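Local coordinates for protein mRNA interferase toxin YafQ (Escherichia coli, PDB 4MMG) that cleaves mRNA on the ribosome as the sequence-specific endoribonuclease toxin of a type II toxin-antitoxin system, blocking translation elongation and inducing bacterial stasis, at residues I5-I9 against L77-L82; K27-L32 against V67-L73. The protein carries 1 engineered substitution. One frame throughout, in Å; residues are numbered along the deposited sequence. Where two conformers were deposited one is given.

In the fold
From the N terminus, residues 5-9 lead into the edge strand 8-11, helix 13-24 follows, and 27-32 forms the approach and first turn of helix 29-40. Contact 2 closes the inner loop when segment 67-73, the connection from strand 63-66 and the first residues of strand 71-77, packs against the start of that helix. Strand 71-77 runs directly into the turn and strand 81-88, whose first residues pair with the N-terminal segment and close the outer loop as contact 1. Contact 2 is therefore nested within contact 1. They lie about 23 Å apart, centre to centre, on opposite sides of the chain's centre: one joins sheet edge to sheet, the other helix to sheet.

Contact 1 (I5-I9 against L77-L82); sequences IQRDI and LTDKLL
Residues 5-9 run extended beside 77-82, the turn between strands 71-77 and 81-88 with the start of the latter. The two backbones come together in parallel, with Arg-7 level with Lys-80, Asp-8 with Leu-81 and Ile-9 with Leu-82 at CA-CA distances of 4.4, 4.9 and 5.0 Å. Two backbone hydrogen bonds set this register: Asp-8 N to Lys-80 O, 3.1 Å, and Leu-82 N to Asp-8 O, 3.2 Å. CA-H...O contacts add to them, from Arg-7 CA to Lys-80 O at 3.3 Å and from Ile-9 CA to Leu-82 O at 3.4 Å. A water bridges Gln-6 O (2.9 Å) and Lys-80 O (2.7 Å), donating to both carbonyls.

The turn is held from within. Thr-78 N bonds to Leu-81 O at 2.9 Å, while Thr-78 OG1, with chi1 p, accepts from Lys-80 N and Leu-81 N, both at 3.1 Å, as in an ST turn and ST motif.

Arg-7 is the main side-chain link. With chi1 and chi2 t and chi3 m it reaches across the hairpin to its far arm, so that NE donates to Thr-78 O at 2.9 Å and NH2 adds a weak bond to the same oxygen at 3.1 Å. Leu-77 CD1 covers one guanidinium face, 3.4 Å from Arg-7 CZ.

Parallel pairing here begins the union of edge strand 8-11 with strand 81-88 in the mixed sheet of this RelE-family toxin. Ile-9 and Leu-82 face helix 29-40, Leu-82 touching Leu-39 and Ile-40, and Arg-7 NH1 reaches Asn-42 beyond that helix.

Contact 2 (K27-L32 against V67-L73); sequences KDMNKL and VEPDWIL
Trp-71 lies at the apolar centre, its indole (chi1 t, chi2 7°) extending toward the first turn of helix 29-40. Leu-32, chi1 t, sets CB 3.6 Å from Trp-71 CZ2, and its CD1 lies 4.0 Å from Val-67 CG2 and 4.4 Å from Leu-73 CD1. Met-29 SD approaches Trp-71 CH2 obliquely at 4.1 Å, a Met-aromatic contact. Lys-27 CB covers one face, 3.9 Å from the six-membered ring centroid, in a CH-pi contact; Asp-28 O reaches the ring edge at CZ3, 3.3 Å away.

The hairpin carries a classic beta bulge, Val-67 N and Glu-68 N both bonding to Trp-71 O, at 2.7 and 3.2 Å. A weak bond from Asn-30 N to Asp-28 OD1, 3.2 Å, N-caps the helix.

At the polar edge Lys-27, with three m rotamers, curls so that NZ meets Glu-68 OE1 at 2.8 Å, a salt bridge. Lys-31 NZ makes a long one to Glu-68 OE2, 3.7 Å, where a water accepts from NZ and donates weakly to OE2. The indole is thus buried where helix packs on the RelE-family sheet, its side chain about 9 Å from that of engineered Gln-90, at the inferred proton-donor position, while two lysines share the Glu-68 carboxylate.

Contact 1 (I5-I9 against L77-L82)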
loop_
_atom_site.group_PDB
_atom_site.type_symbol
_atom_site.label_atom_id
_atom_site.label_comp_id
_atom_site.label_asym_id
_atom_site.label_seq_id
_atom_site.Cartn_x
_atom_site.Cartn_y
_atom_site.Cartn_z
ATOM N N ILE A 5 -15.355 -12.694 13.752
ATOM C CA ILE A 5 -14.746 -11.986 12.630
ATOM C C ILE A 5 -13.238 -11.818 12.800
ATOM O O ILE A 5 -12.772 -11.176 13.749
ATOM C CB ILE A 5 -15.406 -10.606 12.449
ATOM N N GLN A 6 -12.479 -12.398 11.876
ATOM C CA GLN A 6 -11.041 -12.189 11.834
ATOM C C GLN A 6 -10.686 -11.507 10.530
ATOM O O GLN A 6 -11.079 -11.964 9.458
ATOM C CB GLN A 6 -10.292 -13.516 11.918
ATOM C CG GLN A 6 -10.538 -14.300 13.188
ATOM C CD GLN A 6 -9.483 -15.362 13.404
ATOM O OE1 GLN A 6 -8.287 -15.075 13.386
ATOM N NE2 GLN A 6 -9.918 -16.598 13.596
ATOM N N ARG A 7 -9.941 -10.407 10.624
ATOM C CA ARG A 7 -9.490 -9.684 9.438
ATOM C C ARG A 7 -8.476 -10.519 8.666
ATOM O O ARG A 7 -7.565 -11.103 9.250
ATOM C CB ARG A 7 -8.878 -8.336 9.829
ATOM C CG ARG A 7 -8.332 -7.524 8.655
ATOM C CD ARG A 7 -7.578 -6.277 9.129
ATOM N NE ARG A 7 -8.473 -5.222 9.603
ATOM C CZ ARG A 7 -8.117 -4.235 10.426
ATOM N NH1 ARG A 7 -6.869 -4.151 10.892
ATOM N NH2 ARG A 7 -9.014 -3.329 10.788
ATOM N N ASP A 8 -8.640 -10.573 7.349
ATOM C CA ASP A 8 -7.743 -11.359 6.517
ATOM C C ASP A 8 -6.607 -10.512 5.941
ATOM O O ASP A 8 -6.490 -9.326 6.238
ATOM C CB ASP A 8 -8.523 -12.086 5.411
ATOM C CG ASP A 8 -8.898 -11.191 4.232
ATOM O OD1 ASP A 8 -8.643 -9.967 4.237
ATOM O OD2 ASP A 8 -9.472 -11.731 3.266
ATOM N N ILE A 9 -5.759 -11.116 5.129
ATOM C CA ILE A 9 -4.748 -10.358 4.407
ATOM C C ILE A 9 -4.889 -10.753 2.961
ATOM O O ILE A 9 -4.938 -11.946 2.650
ATOM C CB ILE A 9 -3.321 -10.687 4.862
ATOM C CG1 ILE A 9 -3.150 -10.430 6.360
ATOM C CG2 ILE A 9 -2.319 -9.836 4.090
ATOM C CD1 ILE A 9 -1.839 -10.949 6.906
ATOM N N LEU A 77 -8.476 -1.072 3.797
ATOM C CA LEU A 77 -8.551 -1.578 5.160
ATOM C C LEU A 77 -9.959 -1.414 5.719
ATOM O O LEU A 77 -10.460 -0.292 5.868
ATOM C CB LEU A 77 -7.536 -0.876 6.068
ATOM C CG LEU A 77 -7.493 -1.378 7.512
ATOM C CD1 LEU A 77 -6.970 -2.797 7.559
ATOM C CD2 LEU A 77 -6.621 -0.458 8.341
ATOM N N THR A 78 -10.599 -2.546 5.997
ATOM C CA THR A 78 -11.868 -2.555 6.716
ATOM C C THR A 78 -11.728 -3.451 7.943
ATOM O O THR A 78 -10.645 -3.978 8.217
ATOM C CB THR A 78 -13.007 -3.087 5.835
ATOM O OG1 THR A 78 -12.847 -4.500 5.654
ATOM C CG2 THR A 78 -13.019 -2.388 4.482
ATOM N N ASP A 79 -12.815 -3.629 8.686
ATOM C CA ASP A 79 -12.778 -4.537 9.828
ATOM C C ASP A 79 -12.562 -5.983 9.375
ATOM O O ASP A 79 -12.037 -6.804 10.128
ATOM C CB ASP A 79 -14.060 -4.432 10.659
ATOM C CG ASP A 79 -14.194 -3.095 11.366
ATOM O OD1 ASP A 79 -13.200 -2.341 11.428
ATOM O OD2 ASP A 79 -15.301 -2.799 11.867
ATOM N N LYS A 80 -12.949 -6.275 8.135
ATOM C CA LYS A 80 -12.911 -7.634 7.601
ATOM C C LYS A 80 -11.666 -7.948 6.778
ATOM O O LYS A 80 -11.267 -9.108 6.662
ATOM C CB LYS A 80 -14.142 -7.898 6.734
ATOM C CG LYS A 80 -15.450 -7.880 7.494
ATOM C CD LYS A 80 -16.596 -8.323 6.604
ATOM C CE LYS A 80 -17.913 -8.185 7.339
ATOM N NZ LYS A 80 -17.748 -8.545 8.775
ATOM N N LEU A 81 -11.057 -6.934 6.180
ATOM C CA LEU A 81 -9.962 -7.224 5.265
ATOM C C LEU A 81 -8.879 -6.165 5.247
ATOM O O LEU A 81 -9.139 -4.975 5.469
ATOM C CB LEU A 81 -10.487 -7.485 3.845
ATOM C CG LEU A 81 -11.088 -6.363 2.997
ATOM C CD1 LEU A 81 -10.017 -5.529 2.293
ATOM C CD2 LEU A 81 -12.042 -6.949 1.964
ATOM N N LEU A 82 -7.656 -6.623 5.003
ATOM C CA LEU A 82 -6.570 -5.738 4.606
ATOM C C LEU A 82 -6.149 -6.218 3.234
ATOM O O LEU A 82 -5.753 -7.370 3.078
ATOM C CB LEU A 82 -5.398 -5.845 5.575
ATOM C CG LEU A 82 -4.041 -5.307 5.103
ATOM C CD1 LEU A 82 -4.088 -3.810 4.805
ATOM C CD2 LEU A 82 -2.969 -5.607 6.148
HETATM O O HOH W 1 -12.761 -11.286 7.252
#

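Contact 2 (K27-L32 against V67-L73)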
loop_
_atom_site.group_PDB
_atom_site.type_symbol
_atom_site.label_atom_id
_atom_site.label_comp_id
_atom_site.label_asym_id
_atom_site.label_seq_id
_atom_site.Cartn_x
_atom_site.Cartn_y
_atom_site.Cartn_z
ATOM N N LYS A 27 14.239 -0.495 -6.054
ATOM C CA LYS A 27 13.681 0.167 -4.879
ATOM C C LYS A 27 14.131 -0.543 -3.598
ATOM O O LYS A 27 14.427 -1.748 -3.606
ATOM C CB LYS A 27 12.149 0.211 -4.945
ATOM C CG LYS A 27 11.576 0.884 -6.194
ATOM C CD LYS A 27 12.066 2.321 -6.358
ATOM C CE LYS A 27 11.639 3.171 -5.190
ATOM N NZ LYS A 27 11.962 4.610 -5.409
ATOM N N ASP A 28 14.178 0.206 -2.504
ATOM C CA ASP A 28 14.522 -0.362 -1.201
ATOM C C ASP A 28 13.323 -1.126 -0.643
ATOM O O ASP A 28 12.442 -0.549 0.008
ATOM C CB ASP A 28 14.931 0.756 -0.245
ATOM C CG ASP A 28 15.387 0.241 1.102
ATOM O OD1 ASP A 28 15.236 -0.967 1.377
ATOM O OD2 ASP A 28 15.898 1.065 1.895
ATOM N N MET A 29 13.298 -2.433 -0.883
ATOM C CA MET A 29 12.114 -3.223 -0.579
ATOM C C MET A 29 11.846 -3.317 0.917
ATOM O O MET A 29 10.697 -3.490 1.342
ATOM C CB MET A 29 12.206 -4.609 -1.226
ATOM C CG MET A 29 12.406 -4.563 -2.738
ATOM S SD MET A 29 11.165 -3.589 -3.602
ATOM C CE MET A 29 9.697 -4.591 -3.347
ATOM N N ASN A 30 12.894 -3.173 1.721
ATOM C CA ASN A 30 12.703 -3.162 3.163
ATOM C C ASN A 30 11.760 -2.049 3.628
ATOM O O ASN A 30 11.029 -2.229 4.598
ATOM C CB ASN A 30 14.045 -3.083 3.904
ATOM C CG ASN A 30 14.782 -4.413 3.924
ATOM O OD1 ASN A 30 14.192 -5.468 3.708
ATOM N ND2 ASN A 30 16.081 -4.364 4.198
ATOM N N LYS A 31 11.743 -0.918 2.924
ATOM C CA LYS A 31 10.849 0.174 3.308
ATOM C C LYS A 31 9.387 -0.203 3.088
ATOM O O LYS A 31 8.516 0.112 3.899
ATOM C CB LYS A 31 11.184 1.452 2.536
ATOM C CG LYS A 31 12.550 2.045 2.858
ATOM C CD LYS A 31 12.687 3.415 2.206
ATOM C CE LYS A 31 13.987 4.101 2.580
ATOM N NZ LYS A 31 14.003 5.505 2.070
ATOM N N LEU A 32 9.113 -0.893 1.987
ATOM C CA LEU A 32 7.751 -1.323 1.714
ATOM C C LEU A 32 7.349 -2.424 2.692
ATOM O O LEU A 32 6.229 -2.432 3.213
ATOM C CB LEU A 32 7.628 -1.823 0.276
ATOM C CG LEU A 32 6.270 -2.422 -0.090
ATOM C CD1 LEU A 32 5.183 -1.369 0.008
ATOM C CD2 LEU A 32 6.310 -3.054 -1.472
ATOM N N VAL A 67 5.529 5.426 0.757
ATOM C CA VAL A 67 6.760 4.766 1.187
ATOM C C VAL A 67 7.924 5.753 1.039
ATOM O O VAL A 67 8.819 5.814 1.885
ATOM C CB VAL A 67 7.018 3.480 0.365
ATOM C CG1 VAL A 67 8.218 2.714 0.938
ATOM C CG2 VAL A 67 5.770 2.605 0.338
ATOM N N GLU A 68 7.896 6.510 -0.054
ATOM C CA GLU A 68 8.884 7.550 -0.375
ATOM C C GLU A 68 8.112 8.644 -1.115
ATOM O O GLU A 68 6.943 8.450 -1.433
ATOM C CB GLU A 68 9.979 6.973 -1.276
ATOM C CG GLU A 68 10.774 5.862 -0.630
ATOM C CD GLU A 68 11.763 5.212 -1.573
ATOM O OE1 GLU A 68 11.790 5.570 -2.778
ATOM O OE2 GLU A 68 12.515 4.333 -1.097
ATOM N N PRO A 69 8.746 9.802 -1.397
ATOM C CA PRO A 69 7.944 10.856 -2.034
ATOM C C PRO A 69 7.271 10.445 -3.349
ATOM O O PRO A 69 6.176 10.930 -3.639
ATOM C CB PRO A 69 8.970 11.963 -2.275
ATOM C CG PRO A 69 9.916 11.808 -1.136
ATOM C CD PRO A 69 10.061 10.312 -0.963
ATOM N N ASP A 70 7.898 9.566 -4.123
ATOM C CA ASP A 70 7.259 9.066 -5.344
ATOM C C ASP A 70 7.179 7.544 -5.355
ATOM O O ASP A 70 7.345 6.906 -6.396
ATOM C CB ASP A 70 7.971 9.591 -6.598
ATOM C CG ASP A 70 7.163 9.370 -7.876
ATOM O OD1 ASP A 70 5.908 9.423 -7.823
ATOM O OD2 ASP A 70 7.781 9.140 -8.943
ATOM N N TRP A 71 6.903 6.964 -4.192
ATOM C CA TRP A 71 6.605 5.540 -4.105
ATOM C C TRP A 71 5.421 5.389 -3.174
ATOM O O TRP A 71 5.533 5.624 -1.967
ATOM C CB TRP A 71 7.804 4.770 -3.566
ATOM C CG TRP A 71 7.636 3.267 -3.546
ATOM C CD1 TRP A 71 6.603 2.539 -4.068
ATOM C CD2 TRP A 71 8.553 2.316 -2.987
ATOM N NE1 TRP A 71 6.825 1.189 -3.871
ATOM C CE2 TRP A 71 8.014 1.030 -3.208
ATOM C CE3 TRP A 71 9.779 2.428 -2.322
ATOM C CZ2 TRP A 71 8.657 -0.131 -2.780
ATOM C CZ3 TRP A 71 10.417 1.270 -1.893
ATOM C CH2 TRP A 71 9.856 0.009 -2.127
ATOM N N ILE A 72 4.286 5.011 -3.756
ATOM C CA ILE A 72 2.996 4.954 -3.078
ATOM C C ILE A 72 2.573 3.511 -2.882
ATOM O O ILE A 72 2.835 2.666 -3.746
ATOM C CB ILE A 72 1.917 5.593 -3.966
ATOM C CG1 ILE A 72 2.335 6.983 -4.407
ATOM C CG2 ILE A 72 0.555 5.622 -3.254
ATOM C CD1 ILE A 72 2.333 7.907 -3.302
ATOM N N LEU A 73 1.908 3.244 -1.761
ATOM C CA LEU A 73 1.167 2.006 -1.554
ATOM C C LEU A 73 -0.317 2.340 -1.512
ATOM O O LEU A 73 -0.738 3.182 -0.712
ATOM C CB LEU A 73 1.571 1.347 -0.240
ATOM C CG LEU A 73 0.666 0.180 0.180
ATOM C CD1 LEU A 73 0.847 -0.989 -0.761
ATOM C CD2 LEU A 73 0.911 -0.258 1.623
HETATM O O HOH W 2 9.124 4.852 -7.054
HETATM O O HOH W 3 14.842 6.453 -0.420
#